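Long-range contacts in capsid protein (Macrobrachium rosenbergii nodavirus, PDB 5YKX), which probably builds the shell of the virus particle, with this all-beta fragment pairing into dimers that would form protrusions on its surface: residues B[26-31]-B[97-102]; B[32-37]-B[93-98]; B[46-51]-B[78-83]; B[59-64]-B[72-77]. All coordinates share one frame; numbering follows the deposited sequence.

Interaction 1 (B[26-31]-B[97-102]); sequences KQTYTQ and TFTLVT. With CD (cadmium ion), chain E; SO4 (sulfate ion), chain G.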
loop_
_atom_site.group_PDB
_atom_site.type_symbol
_atom_site.label_atom_id
_atom_site.label_comp_id
_atom_site.label_asym_id
_atom_site.label_seq_id
_atom_site.Cartn_x
_atom_site.Cartn_y
_atom_site.Cartn_z
ATOM N N LYS B 26 8.624 24.444 2.182
ATOM C CA LYS B 26 9.406 23.470 2.963
ATOM C C LYS B 26 8.873 23.464 4.349
ATOM O O LYS B 26 8.748 24.523 4.911
ATOM C CB LYS B 26 10.847 23.818 3.031
ATOM C CG LYS B 26 11.556 23.767 1.709
ATOM C CD LYS B 26 12.849 23.005 1.912
ATOM C CE LYS B 26 14.034 23.656 1.234
ATOM N NZ LYS B 26 13.903 23.629 -0.250
ATOM N N GLN B 27 8.513 22.297 4.909
ATOM C CA GLN B 27 7.858 22.289 6.191
ATOM C C GLN B 27 8.101 20.965 6.881
ATOM O O GLN B 27 8.271 19.940 6.224
ATOM C CB GLN B 27 6.390 22.530 6.018
ATOM C CG GLN B 27 5.808 23.124 7.236
ATOM C CD GLN B 27 4.337 23.409 7.152
ATOM O OE1 GLN B 27 3.740 23.546 6.108
ATOM N NE2 GLN B 27 3.773 23.594 8.292
ATOM N N THR B 28 8.221 21.002 8.199
ATOM C CA THR B 28 8.303 19.765 8.998
ATOM C C THR B 28 7.246 19.923 10.040
ATOM O O THR B 28 7.051 21.040 10.558
ATOM C CB THR B 28 9.667 19.594 9.691
ATOM O OG1 THR B 28 10.723 19.656 8.760
ATOM C CG2 THR B 28 9.807 18.240 10.235
ATOM N N TYR B 29 6.457 18.889 10.273
ATOM C CA TYR B 29 5.333 18.993 11.207
ATOM C C TYR B 29 4.949 17.621 11.680
ATOM O O TYR B 29 5.536 16.639 11.212
ATOM C CB TYR B 29 4.121 19.763 10.622
ATOM C CG TYR B 29 3.572 19.293 9.242
ATOM C CD1 TYR B 29 4.311 19.500 8.042
ATOM C CD2 TYR B 29 2.357 18.653 9.149
ATOM C CE1 TYR B 29 3.822 19.033 6.785
ATOM C CE2 TYR B 29 1.854 18.231 7.902
ATOM C CZ TYR B 29 2.557 18.452 6.733
ATOM O OH TYR B 29 2.039 18.036 5.533
ATOM N N THR B 30 3.937 17.519 12.574
ATOM C CA THR B 30 3.477 16.230 13.043
ATOM C C THR B 30 2.008 16.047 12.865
ATOM O O THR B 30 1.329 16.994 12.636
ATOM C CB THR B 30 3.835 16.012 14.533
ATOM O OG1 THR B 30 3.123 16.956 15.270
ATOM C CG2 THR B 30 5.315 16.126 14.801
ATOM N N GLN B 31 1.519 14.813 12.899
ATOM C CA GLN B 31 0.129 14.555 12.771
ATOM C C GLN B 31 -0.186 13.344 13.625
ATOM O O GLN B 31 0.608 12.366 13.660
ATOM C CB GLN B 31 -0.304 14.311 11.307
ATOM C CG GLN B 31 -1.773 14.105 11.211
ATOM C CD GLN B 31 -2.289 14.155 9.781
ATOM O OE1 GLN B 31 -1.754 14.846 8.950
ATOM N NE2 GLN B 31 -3.377 13.441 9.526
ATOM N N THR B 97 1.561 9.129 16.631
ATOM C CA THR B 97 2.038 10.364 16.030
ATOM C C THR B 97 3.087 10.125 14.964
ATOM O O THR B 97 3.859 9.202 15.060
ATOM C CB THR B 97 2.613 11.259 17.156
ATOM O OG1 THR B 97 1.525 11.553 18.034
ATOM C CG2 THR B 97 3.060 12.612 16.575
ATOM N N PHE B 98 3.068 10.949 13.907
ATOM C CA PHE B 98 3.998 10.791 12.757
ATOM C C PHE B 98 4.623 12.117 12.471
ATOM O O PHE B 98 4.014 13.162 12.715
ATOM C CB PHE B 98 3.216 10.268 11.563
ATOM C CG PHE B 98 2.590 8.945 11.848
ATOM C CD1 PHE B 98 1.321 8.890 12.421
ATOM C CD2 PHE B 98 3.313 7.772 11.679
ATOM C CE1 PHE B 98 0.757 7.676 12.775
ATOM C CE2 PHE B 98 2.704 6.534 11.984
ATOM C CZ PHE B 98 1.443 6.505 12.538
ATOM N N THR B 99 5.834 12.073 12.043
ATOM C CA THR B 99 6.562 13.201 11.552
ATOM C C THR B 99 6.527 13.288 10.040
ATOM O O THR B 99 6.827 12.303 9.350
ATOM C CB THR B 99 8.035 13.096 11.936
ATOM O OG1 THR B 99 8.108 12.933 13.381
ATOM C CG2 THR B 99 8.789 14.331 11.531
ATOM N N LEU B 100 6.150 14.479 9.562
ATOM C CA LEU B 100 6.114 14.762 8.107
ATOM C C LEU B 100 7.109 15.770 7.736
ATOM O O LEU B 100 7.198 16.788 8.400
ATOM C CB LEU B 100 4.702 15.221 7.732
ATOM C CG LEU B 100 3.539 14.219 7.943
ATOM C CD1 LEU B 100 2.913 14.342 9.301
ATOM C CD2 LEU B 100 2.423 14.544 6.929
ATOM N N VAL B 101 7.884 15.500 6.704
ATOM C CA VAL B 101 8.835 16.432 6.087
ATOM C C VAL B 101 8.439 16.559 4.614
ATOM O O VAL B 101 8.300 15.542 3.881
ATOM C CB VAL B 101 10.265 15.935 6.208
ATOM C CG1 VAL B 101 11.243 16.921 5.593
ATOM C CG2 VAL B 101 10.618 15.658 7.658
ATOM N N THR B 102 8.083 17.774 4.258
ATOM C CA THR B 102 7.582 18.171 2.900
ATOM C C THR B 102 8.530 19.168 2.221
ATOM O O THR B 102 9.127 20.103 2.853
ATOM C CB THR B 102 6.179 18.763 2.932
ATOM O OG1 THR B 102 6.116 19.891 3.833
ATOM C CG2 THR B 102 5.203 17.705 3.435
HETATM CD CD CD E . 5.547 8.603 16.591
HETATM S S SO4 G . 6.627 11.188 16.214
HETATM O O1 SO4 G . 5.607 10.307 16.890
HETATM O O2 SO4 G . 7.674 10.795 17.180
HETATM O O3 SO4 G . 6.647 12.737 16.122
HETATM O O4 SO4 G . 7.248 10.729 14.981
HETATM O O HOH W 1 3.999 8.240 18.110
HETATM O O HOH W 2 5.813 8.451 19.113
#
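An antiparallel beta ladder at the edge of the sheet joins Gln27, Tyr29 and Gln31 to Thr102, Leu100 and Phe98. Each of these three pairs is hydrogen-bonded in both directions. At the centre, Leu100 N gives its proton to Tyr29 O over 2.8 Å, nearly straight at 172°. Tyr29 N returns the bond to Leu100 O at 2.9 Å.

The side chains of these pairs share one face of the sheet. Tyr29 holds its CG between its own backbone N and carbonyl carbon (chi1 52°), the crowded position, and the ring lies across Leu100, its face over CB. This is a CH-pi contact, with Leu100 CB 4.0 Å from the Tyr29 ring centroid. Thr102 meets the same ring at another point: its OG1 lies at the edge, in plane, and its CG2 touches Tyr29 OH at 3.8 Å. That hydroxyl is hydrogen-bonded to Val20 O. Leu100 CD1 reaches the other way and packs on Gln31 CB at 3.8 Å. Pro22 and Trp19 pack on this face too.

The other face carries threonines and a valine. Thr28 and Val101 lie side by side, with CG2 to CG2 at 3.7 Å. Further along, Thr99 OG1 donates to sulfate O4 at 2.9 Å. The sulfate probably comes from the crystallisation liquor. Near the start of strand 96-104, the backbone atom Thr97 O binds the cadmium ion at 2.4 Å, and Cys63 SG is a second protein ligand.

Alternating hydrogen-bonded and non-hydrogen-bonded pairs of this kind are typical of an antiparallel sheet, here with 26-33 as an outermost strand within the chain.

Interaction 2 (B[32-37]-B[93-98]); sequences DITGLK and IGEATF. With CD (cadmium ion), chain E.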
loop_
_atom_site.group_PDB
_atom_site.type_symbol
_atom_site.label_atom_id
_atom_site.label_comp_id
_atom_site.label_asym_id
_atom_site.label_seq_id
_atom_site.Cartn_x
_atom_site.Cartn_y
_atom_site.Cartn_z
ATOM N N ASP B 32 -1.306 13.428 14.372
ATOM C CA ASP B 32 -1.723 12.349 15.255
ATOM C C ASP B 32 -2.799 11.590 14.529
ATOM O O ASP B 32 -3.599 12.167 13.834
ATOM C CB ASP B 32 -2.323 12.835 16.562
ATOM C CG ASP B 32 -1.325 13.603 17.420
ATOM O OD1 ASP B 32 -0.065 13.402 17.358
ATOM O OD2 ASP B 32 -1.843 14.433 18.177
ATOM N N ILE B 33 -2.761 10.292 14.668
ATOM C CA ILE B 33 -3.878 9.443 14.244
ATOM C C ILE B 33 -4.445 8.897 15.581
ATOM O O ILE B 33 -3.677 8.474 16.427
ATOM C CB ILE B 33 -3.408 8.280 13.351
ATOM C CG1 ILE B 33 -2.835 8.842 12.068
ATOM C CG2 ILE B 33 -4.596 7.312 13.071
ATOM C CD1 ILE B 33 -2.268 7.790 11.139
ATOM N N THR B 34 -5.759 8.804 15.640
ATOM C CA THR B 34 -6.529 8.659 16.858
ATOM C C THR B 34 -7.693 7.678 16.646
ATOM O O THR B 34 -8.041 7.389 15.525
ATOM C CB THR B 34 -6.946 10.134 17.101
ATOM O OG1 THR B 34 -6.447 10.560 18.338
ATOM C CG2 THR B 34 -8.294 10.461 16.748
ATOM N N GLY B 35 -8.253 7.112 17.710
ATOM C CA GLY B 35 -9.356 6.177 17.578
ATOM C C GLY B 35 -8.931 4.778 17.205
ATOM O O GLY B 35 -9.731 4.009 16.754
ATOM N N LEU B 36 -7.669 4.426 17.369
ATOM C CA LEU B 36 -7.230 3.061 17.102
ATOM C C LEU B 36 -7.477 2.150 18.322
ATOM O O LEU B 36 -7.486 2.633 19.422
ATOM C CB LEU B 36 -5.717 3.065 16.823
ATOM C CG LEU B 36 -5.336 3.894 15.581
ATOM C CD1 LEU B 36 -3.844 4.130 15.481
ATOM C CD2 LEU B 36 -5.853 3.183 14.349
ATOM N N LYS B 37 -7.615 0.844 18.144
ATOM C CA LYS B 37 -7.553 -0.057 19.300
ATOM C C LYS B 37 -6.294 0.135 20.149
ATOM O O LYS B 37 -5.153 -0.013 19.681
ATOM C CB LYS B 37 -7.725 -1.489 18.864
ATOM C CG LYS B 37 -8.115 -2.500 19.951
ATOM C CD LYS B 37 -8.416 -3.851 19.289
ATOM C CE LYS B 37 -9.217 -4.787 20.172
ATOM N NZ LYS B 37 -8.252 -5.194 21.190
ATOM N N ILE B 93 -3.960 4.870 24.851
ATOM C CA ILE B 93 -5.227 5.516 24.509
ATOM C C ILE B 93 -5.603 5.486 23.001
ATOM O O ILE B 93 -6.464 6.227 22.560
ATOM C CB ILE B 93 -5.308 6.983 25.045
ATOM C CG1 ILE B 93 -4.183 7.865 24.533
ATOM C CG2 ILE B 93 -5.202 6.988 26.555
ATOM C CD1 ILE B 93 -4.473 9.331 24.678
ATOM N N GLY B 94 -4.985 4.604 22.225
ATOM C CA GLY B 94 -5.392 4.419 20.805
ATOM C C GLY B 94 -4.880 5.485 19.865
ATOM O O GLY B 94 -5.562 5.857 18.910
ATOM N N GLU B 95 -3.683 6.008 20.137
ATOM C CA GLU B 95 -3.108 7.078 19.310
ATOM C C GLU B 95 -1.703 6.772 18.857
ATOM O O GLU B 95 -0.972 6.022 19.497
ATOM C CB GLU B 95 -3.087 8.407 20.059
ATOM C CG GLU B 95 -4.505 8.795 20.483
ATOM C CD GLU B 95 -4.633 10.202 21.049
ATOM O OE1 GLU B 95 -3.597 10.807 21.416
ATOM O OE2 GLU B 95 -5.786 10.681 21.112
ATOM N N ALA B 96 -1.336 7.439 17.760
ATOM C CA ALA B 96 0.002 7.422 17.292
ATOM C C ALA B 96 0.288 8.744 16.599
ATOM O O ALA B 96 -0.589 9.353 16.017
ATOM C CB ALA B 96 0.235 6.271 16.349
ATOM N N THR B 97 1.561 9.129 16.631
ATOM C CA THR B 97 2.038 10.364 16.030
ATOM C C THR B 97 3.087 10.125 14.964
ATOM O O THR B 97 3.859 9.202 15.060
ATOM C CB THR B 97 2.613 11.259 17.156
ATOM O OG1 THR B 97 1.525 11.553 18.034
ATOM C CG2 THR B 97 3.060 12.612 16.575
ATOM N N PHE B 98 3.068 10.949 13.907
ATOM C CA PHE B 98 3.998 10.791 12.757
ATOM C C PHE B 98 4.623 12.117 12.471
ATOM O O PHE B 98 4.014 13.162 12.715
ATOM C CB PHE B 98 3.216 10.268 11.563
ATOM C CG PHE B 98 2.590 8.945 11.848
ATOM C CD1 PHE B 98 1.321 8.890 12.421
ATOM C CD2 PHE B 98 3.313 7.772 11.679
ATOM C CE1 PHE B 98 0.757 7.676 12.775
ATOM C CE2 PHE B 98 2.704 6.534 11.984
ATOM C CZ PHE B 98 1.443 6.505 12.538
HETATM CD CD CD E . 5.547 8.603 16.591
HETATM O O HOH W 3 -7.816 7.516 20.436
HETATM O O HOH W 1 3.999 8.240 18.110
HETATM O O HOH W 2 5.813 8.451 19.113
#
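Ile33 and Ala96 form the last hydrogen-bonded pair of an antiparallel ladder, just before the two strands part into loops.

The backbone bonds come first. Ile33 N donates to Ala96 O at 2.7 Å, and Ala96 N donates back to Ile33 O at 2.9 Å. Beyond the ladder the chains stay tied, because Leu36 N donates to Gly94 O at 3.0 Å. Gly35 and Gly94 both take positive phi values where the chains turn. A water links the two loops, accepting from Gly35 N and donating to Ile93 O.

Apolar contact lies on the inner face. Ile33 CD1 meets Phe98 CE1 at 3.4 Å, approaching the ring obliquely. Around this pair, Ile33 packs on Tyr115 and Ile117, and the Phe98 ring meets Phe88 edge-to-face. Leu36 also reaches Phe88 and Ile117.

Polar side chains come last. In the loops, those of Thr34 and Glu95 lie side by side. Asp32 and Thr97 pair on the sheet face away from Ile33. Thr97 has its OG1 anti to its carbonyl carbon (chi1 -63°), which turns the hydroxyl to the carboxylate. The bond from Thr97 OG1 to Asp32 OD1 is short at 2.5 Å, and it arrives 41° out of the carboxylate plane.

Interaction 3 (B[46-51]-B[78-83]); sequences PYMDRV and SAIKCD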
loop_
_atom_site.group_PDB
_atom_site.type_symbol
_atom_site.label_atom_id
_atom_site.label_comp_id
_atom_site.label_asym_id
_atom_site.label_seq_id
_atom_site.Cartn_x
_atom_site.Cartn_y
_atom_site.Cartn_z
ATOM N N PRO B 46 1.028 3.832 2.294
ATOM C CA PRO B 46 0.510 4.860 1.394
ATOM C C PRO B 46 -0.413 4.246 0.354
ATOM O O PRO B 46 -0.239 3.069 -0.025
ATOM C CB PRO B 46 1.763 5.378 0.681
ATOM C CG PRO B 46 2.791 4.232 0.752
ATOM C CD PRO B 46 2.444 3.462 2.001
ATOM N N TYR B 47 -1.404 5.022 -0.098
ATOM C CA TYR B 47 -2.122 4.663 -1.386
ATOM C C TYR B 47 -2.292 6.006 -2.099
ATOM O O TYR B 47 -1.957 7.071 -1.568
ATOM C CB TYR B 47 -3.428 3.920 -1.130
ATOM C CG TYR B 47 -4.622 4.746 -0.725
ATOM C CD1 TYR B 47 -5.488 5.250 -1.689
ATOM C CD2 TYR B 47 -4.872 5.058 0.588
ATOM C CE1 TYR B 47 -6.613 6.005 -1.339
ATOM C CE2 TYR B 47 -5.981 5.818 0.962
ATOM C CZ TYR B 47 -6.835 6.304 0.006
ATOM O OH TYR B 47 -7.903 7.059 0.331
HETATM N N MSE B 48 -2.743 5.946 -3.333
HETATM C CA MSE B 48 -2.989 7.118 -4.094
HETATM C C MSE B 48 -4.226 7.008 -4.942
HETATM O O MSE B 48 -4.475 5.983 -5.633
HETATM C CB MSE B 48 -1.684 7.386 -4.914
HETATM C CG MSE B 48 -1.708 8.760 -5.558
HETATM SE SE MSE B 48 0.136 9.332 -6.122
HETATM C CE MSE B 48 1.029 9.561 -4.356
ATOM N N ASP B 49 -5.012 8.069 -4.842
ATOM C CA ASP B 49 -6.121 8.334 -5.783
ATOM C C ASP B 49 -6.250 9.808 -5.906
ATOM O O ASP B 49 -6.933 10.452 -5.097
ATOM C CB ASP B 49 -7.402 7.679 -5.281
ATOM C CG ASP B 49 -8.581 7.920 -6.269
ATOM O OD1 ASP B 49 -8.404 8.507 -7.370
ATOM O OD2 ASP B 49 -9.657 7.530 -5.918
ATOM N N ARG B 50 -5.451 10.382 -6.799
ATOM C CA ARG B 50 -5.050 11.814 -6.629
ATOM C C ARG B 50 -4.509 12.355 -7.896
ATOM O O ARG B 50 -3.542 11.826 -8.497
ATOM C CB ARG B 50 -3.963 11.915 -5.546
ATOM C CG ARG B 50 -3.572 13.317 -5.140
ATOM C CD ARG B 50 -2.404 13.272 -4.152
ATOM N NE ARG B 50 -1.897 14.533 -3.696
ATOM C CZ ARG B 50 -0.950 15.242 -4.288
ATOM N NH1 ARG B 50 -0.484 14.840 -5.447
ATOM N NH2 ARG B 50 -0.477 16.341 -3.709
ATOM N N VAL B 51 -5.129 13.439 -8.368
ATOM C CA VAL B 51 -4.561 14.127 -9.501
ATOM C C VAL B 51 -3.209 14.754 -9.206
ATOM O O VAL B 51 -3.074 15.417 -8.194
ATOM C CB VAL B 51 -5.559 15.194 -10.002
ATOM C CG1 VAL B 51 -4.933 16.011 -11.092
ATOM C CG2 VAL B 51 -6.797 14.498 -10.531
ATOM N N SER B 78 6.008 12.851 -12.411
ATOM C CA SER B 78 6.716 12.000 -13.304
ATOM C C SER B 78 7.314 10.729 -12.724
ATOM O O SER B 78 6.884 9.591 -13.087
ATOM C CB SER B 78 7.690 12.896 -14.169
ATOM O OG SER B 78 8.365 11.980 -14.956
ATOM N N ALA B 79 8.246 10.840 -11.805
ATOM C CA ALA B 79 8.818 9.725 -11.087
ATOM C C ALA B 79 7.932 9.479 -9.825
ATOM O O ALA B 79 8.218 9.982 -8.702
ATOM C CB ALA B 79 10.240 10.037 -10.681
ATOM N N ILE B 80 6.830 8.785 -10.042
ATOM C CA ILE B 80 5.810 8.616 -9.020
ATOM C C ILE B 80 6.344 7.720 -7.902
ATOM O O ILE B 80 6.903 6.581 -8.094
ATOM C CB ILE B 80 4.528 7.948 -9.558
ATOM C CG1 ILE B 80 3.984 8.659 -10.847
ATOM C CG2 ILE B 80 3.417 7.933 -8.497
ATOM C CD1 ILE B 80 3.915 10.085 -10.717
ATOM N N LYS B 81 6.145 8.224 -6.704
ATOM C CA LYS B 81 6.402 7.467 -5.500
ATOM C C LYS B 81 5.124 7.407 -4.630
ATOM O O LYS B 81 4.521 8.412 -4.276
ATOM C CB LYS B 81 7.489 8.130 -4.681
ATOM C CG LYS B 81 8.921 8.095 -5.202
ATOM C CD LYS B 81 9.661 6.790 -4.885
ATOM C CE LYS B 81 10.240 6.641 -3.444
ATOM N NZ LYS B 81 10.668 5.190 -3.193
ATOM N N CYS B 82 4.770 6.206 -4.220
ATOM C CA CYS B 82 3.768 5.888 -3.249
ATOM C C CYS B 82 4.284 4.616 -2.550
ATOM O O CYS B 82 3.979 3.561 -3.005
ATOM C CB CYS B 82 2.499 5.606 -3.999
ATOM S SG CYS B 82 1.056 5.259 -2.912
ATOM N N ASP B 83 5.197 4.748 -1.597
ATOM C CA ASP B 83 6.108 3.611 -1.267
ATOM C C ASP B 83 6.404 3.653 0.202
ATOM O O ASP B 83 6.232 4.685 0.873
ATOM C CB ASP B 83 7.377 3.816 -2.089
ATOM C CG ASP B 83 8.304 2.626 -2.143
ATOM O OD1 ASP B 83 8.001 1.531 -1.653
ATOM O OD2 ASP B 83 9.361 2.848 -2.799
#
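Cys82 packs against Pro46, Tyr47 and Met48 in a buried contact between strands 41-51 and 79-89, where these neighbours in the sheet have spread apart. The segment axes come no closer than 6.2 Å and run 136° apart. Side chains fill the gap, and backbone hydrogen bonds between the two segments are absent.

The Cys82 sulfur is central. It stands anti to the backbone N (chi1 -177°) and points across at the opposite strand. Cys82 SG lies 3.5 Å from Tyr47 C, against the main chain itself. Cys82 SG also touches Pro46 CB at 3.7 Å and Met48 CB at 4.0 Å. Pro46 brings its CG to the Cys82-Asp83 peptide, with Pro46 CG 3.4 Å from Asp83 N. Met48, deposited as selenomethionine, bends at its last torsion (chi3 -68°). Met48 CE then rests 3.7 Å from Lys81 O, and Met48 SE lies 4.3 Å from Ile80 CG2.

Along the second strand, Lys81 NZ and Asp83 OD2 form a salt bridge of 2.7 Å. Asp83 OD1 makes another with Arg116 of the second subunit. Met48 to Val51 and Ala79 to Cys82 pair in antiparallel fashion with that subunit, so the sheet runs on across the interface. Met48 and Ile80 also pack on side chains there.

Strands that part at one end and take up partners from another subunit are characteristic of a dimer interface built by continuing the sheet.

Interaction 4 (B[59-64]-B[72-77]); sequences CTITCN and ISYFDT. With CD (cadmium ion), chain E; SO4 (sulfate ion), chain G.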
loop_
_atom_site.group_PDB
_atom_site.type_symbol
_atom_site.label_atom_id
_atom_site.label_comp_id
_atom_site.label_asym_id
_atom_site.label_seq_id
_atom_site.Cartn_x
_atom_site.Cartn_y
_atom_site.Cartn_z
ATOM N N CYS B 59 6.815 14.341 -0.023
ATOM C CA CYS B 59 6.385 14.176 1.407
ATOM C C CYS B 59 6.976 12.878 1.921
ATOM O O CYS B 59 6.850 11.850 1.257
ATOM C CB CYS B 59 4.900 14.118 1.509
ATOM S SG CYS B 59 4.330 13.831 3.251
ATOM N N THR B 60 7.692 12.925 3.054
ATOM C CA THR B 60 8.229 11.742 3.706
ATOM C C THR B 60 7.730 11.678 5.109
ATOM O O THR B 60 7.721 12.698 5.810
ATOM C CB THR B 60 9.745 11.763 3.721
ATOM O OG1 THR B 60 10.207 11.916 2.401
ATOM C CG2 THR B 60 10.343 10.389 4.270
ATOM N N ILE B 61 7.174 10.524 5.504
ATOM C CA ILE B 61 6.594 10.291 6.844
ATOM C C ILE B 61 7.392 9.238 7.604
ATOM O O ILE B 61 7.787 8.209 7.034
ATOM C CB ILE B 61 5.177 9.861 6.717
ATOM C CG1 ILE B 61 4.556 10.952 5.802
ATOM C CG2 ILE B 61 4.413 9.800 8.090
ATOM C CD1 ILE B 61 3.136 11.005 5.746
ATOM N N THR B 62 7.647 9.508 8.884
ATOM C CA THR B 62 8.247 8.539 9.732
ATOM C C THR B 62 7.681 8.671 11.139
ATOM O O THR B 62 6.956 9.606 11.453
ATOM C CB THR B 62 9.766 8.700 9.846
ATOM O OG1 THR B 62 10.066 10.009 10.297
ATOM C CG2 THR B 62 10.466 8.563 8.532
ATOM N N CYS B 63 8.020 7.699 11.994
ATOM C CA CYS B 63 7.691 7.787 13.487
ATOM C C CYS B 63 9.009 7.680 14.182
ATOM O O CYS B 63 9.789 6.721 13.919
ATOM C CB CYS B 63 6.722 6.741 13.961
ATOM S SG CYS B 63 6.574 6.674 15.797
ATOM N N ASN B 64 9.320 8.663 15.029
ATOM C CA ASN B 64 10.647 8.661 15.678
ATOM C C ASN B 64 10.802 7.704 16.896
ATOM O O ASN B 64 11.883 7.645 17.439
ATOM C CB ASN B 64 11.143 10.074 16.021
ATOM C CG ASN B 64 10.319 10.741 17.098
ATOM O OD1 ASN B 64 9.435 10.141 17.685
ATOM N ND2 ASN B 64 10.552 12.020 17.296
ATOM N N ILE B 72 7.523 6.280 4.885
ATOM C CA ILE B 72 6.588 6.358 3.727
ATOM C C ILE B 72 7.028 7.546 2.868
ATOM O O ILE B 72 7.404 8.626 3.410
ATOM C CB ILE B 72 5.167 6.525 4.229
ATOM C CG1 ILE B 72 4.703 5.231 4.866
ATOM C CG2 ILE B 72 4.251 6.919 3.082
ATOM C CD1 ILE B 72 3.376 5.373 5.565
ATOM N N SER B 73 7.104 7.339 1.548
ATOM C CA SER B 73 7.399 8.380 0.593
ATOM C C SER B 73 6.288 8.589 -0.418
ATOM O O SER B 73 5.832 7.622 -1.037
ATOM C CB SER B 73 8.622 7.989 -0.281
ATOM O OG SER B 73 9.701 7.812 0.557
ATOM N N TYR B 74 5.960 9.855 -0.672
ATOM C CA TYR B 74 5.044 10.275 -1.716
ATOM C C TYR B 74 5.764 11.258 -2.636
ATOM O O TYR B 74 6.570 12.144 -2.167
ATOM C CB TYR B 74 3.828 11.016 -1.140
ATOM C CG TYR B 74 2.980 10.286 -0.167
ATOM C CD1 TYR B 74 1.952 9.446 -0.593
ATOM C CD2 TYR B 74 3.232 10.358 1.215
ATOM C CE1 TYR B 74 1.179 8.744 0.342
ATOM C CE2 TYR B 74 2.390 9.682 2.119
ATOM C CZ TYR B 74 1.396 8.882 1.669
ATOM O OH TYR B 74 0.600 8.182 2.539
ATOM N N PHE B 75 5.492 11.121 -3.918
ATOM C CA PHE B 75 5.928 12.079 -4.929
ATOM C C PHE B 75 5.043 11.954 -6.139
ATOM O O PHE B 75 4.745 10.816 -6.582
ATOM C CB PHE B 75 7.367 11.785 -5.333
ATOM C CG PHE B 75 8.043 12.956 -6.048
ATOM C CD1 PHE B 75 8.379 14.061 -5.355
ATOM C CD2 PHE B 75 8.160 12.987 -7.428
ATOM C CE1 PHE B 75 8.888 15.182 -5.984
ATOM C CE2 PHE B 75 8.739 14.102 -8.083
ATOM C CZ PHE B 75 9.108 15.162 -7.363
ATOM N N ASP B 76 4.575 13.096 -6.673
ATOM C CA ASP B 76 3.469 13.027 -7.653
ATOM C C ASP B 76 3.872 13.424 -9.067
ATOM O O ASP B 76 3.020 13.418 -9.932
ATOM C CB ASP B 76 2.300 13.893 -7.210
ATOM C CG ASP B 76 2.644 15.428 -7.183
ATOM O OD1 ASP B 76 3.860 15.824 -7.261
ATOM O OD2 ASP B 76 1.694 16.211 -6.935
ATOM N N THR B 77 5.146 13.713 -9.342
ATOM C CA THR B 77 5.508 14.346 -10.641
ATOM C C THR B 77 6.537 13.529 -11.393
ATOM O O THR B 77 7.705 13.411 -10.989
ATOM C CB THR B 77 5.991 15.803 -10.410
ATOM O OG1 THR B 77 4.963 16.561 -9.719
ATOM C CG2 THR B 77 6.400 16.498 -11.689
HETATM CD CD CD E . 5.547 8.603 16.591
HETATM S S SO4 G . 6.627 11.188 16.214
HETATM O O1 SO4 G . 5.607 10.307 16.890
HETATM O O2 SO4 G . 7.674 10.795 17.180
HETATM O O3 SO4 G . 6.647 12.737 16.122
HETATM O O4 SO4 G . 7.248 10.729 14.981
HETATM O O HOH W 2 5.813 8.451 19.113
HETATM O O HOH W 1 3.999 8.240 18.110
#
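Ile72 O takes one hydrogen bond and one weaker CA-H...O contact from the facing strand. Ile61 N donates to Ile72 O at 2.8 Å, and Thr60 CA makes the CA-H...O contact with that same Ile72 O at 3.2 Å. Ile72 N in turn donates to Ile61 O. The next hydrogen-bonded pair is Cys59 with Tyr74, where Tyr74 N donates to Cys59 O at 2.9 Å.

The side chains of both pairs lie on the buried face. Ile61 and Ile72 pack with CB to CB at 4.2 Å. Tyr74 has CG anti to its carbonyl carbon (chi1 -59°), and the ring edge turns toward the first strand. Ile61 CD1 meets this edge near the ring plane, 3.9 Å from Tyr74 CE2. Cys59 SG stands anti to its backbone N and lies obliquely beside the same ring, 5.4 Å from the Tyr74 ring centroid. The Tyr74 hydroxyl is hydrogen-bonded to Gln114 O and Trp19 NE1, and the ring stacks on Tyr113. The far end of the ring is thus held as well.

Past the first strand, Cys63 SG binds the cadmium ion at 2.3 Å, beside the ligand Thr97 O. Asn64 N donates to sulfate O4 at 2.9 Å. The very close approach of this sulfate to the Asn64 side chain is doubtful.

Two neighbouring antiparallel strands, joined by the loop 63-70 and paired in this way, form a beta hairpin inside the sheet, between strands 96-104 and 79-89.

All four contacts belong to one antiparallel sheet. Interactions 1 and 2 are successive parts of the same strand pair, with centres 16 Å apart, and share Thr97 and Phe98. Interaction 4 adjoins interaction 1: Thr99 N lies 2.8 Å from Thr62 O, and Val101 O lies 2.8 Å from Thr60 N, both probable hydrogen bonds. On its other side it meets interaction 3, where Asp83 O and Ser73 N are 2.9 Å apart. Interactions 2 and 3 lie on opposite sides of the chain's centre, about 24 Å apart between centres. The cadmium ion joins strand 96-104, through Thr97 O, to the loop after strand 57-62, through Cys63 SG. Interaction 3 instead faces the second subunit.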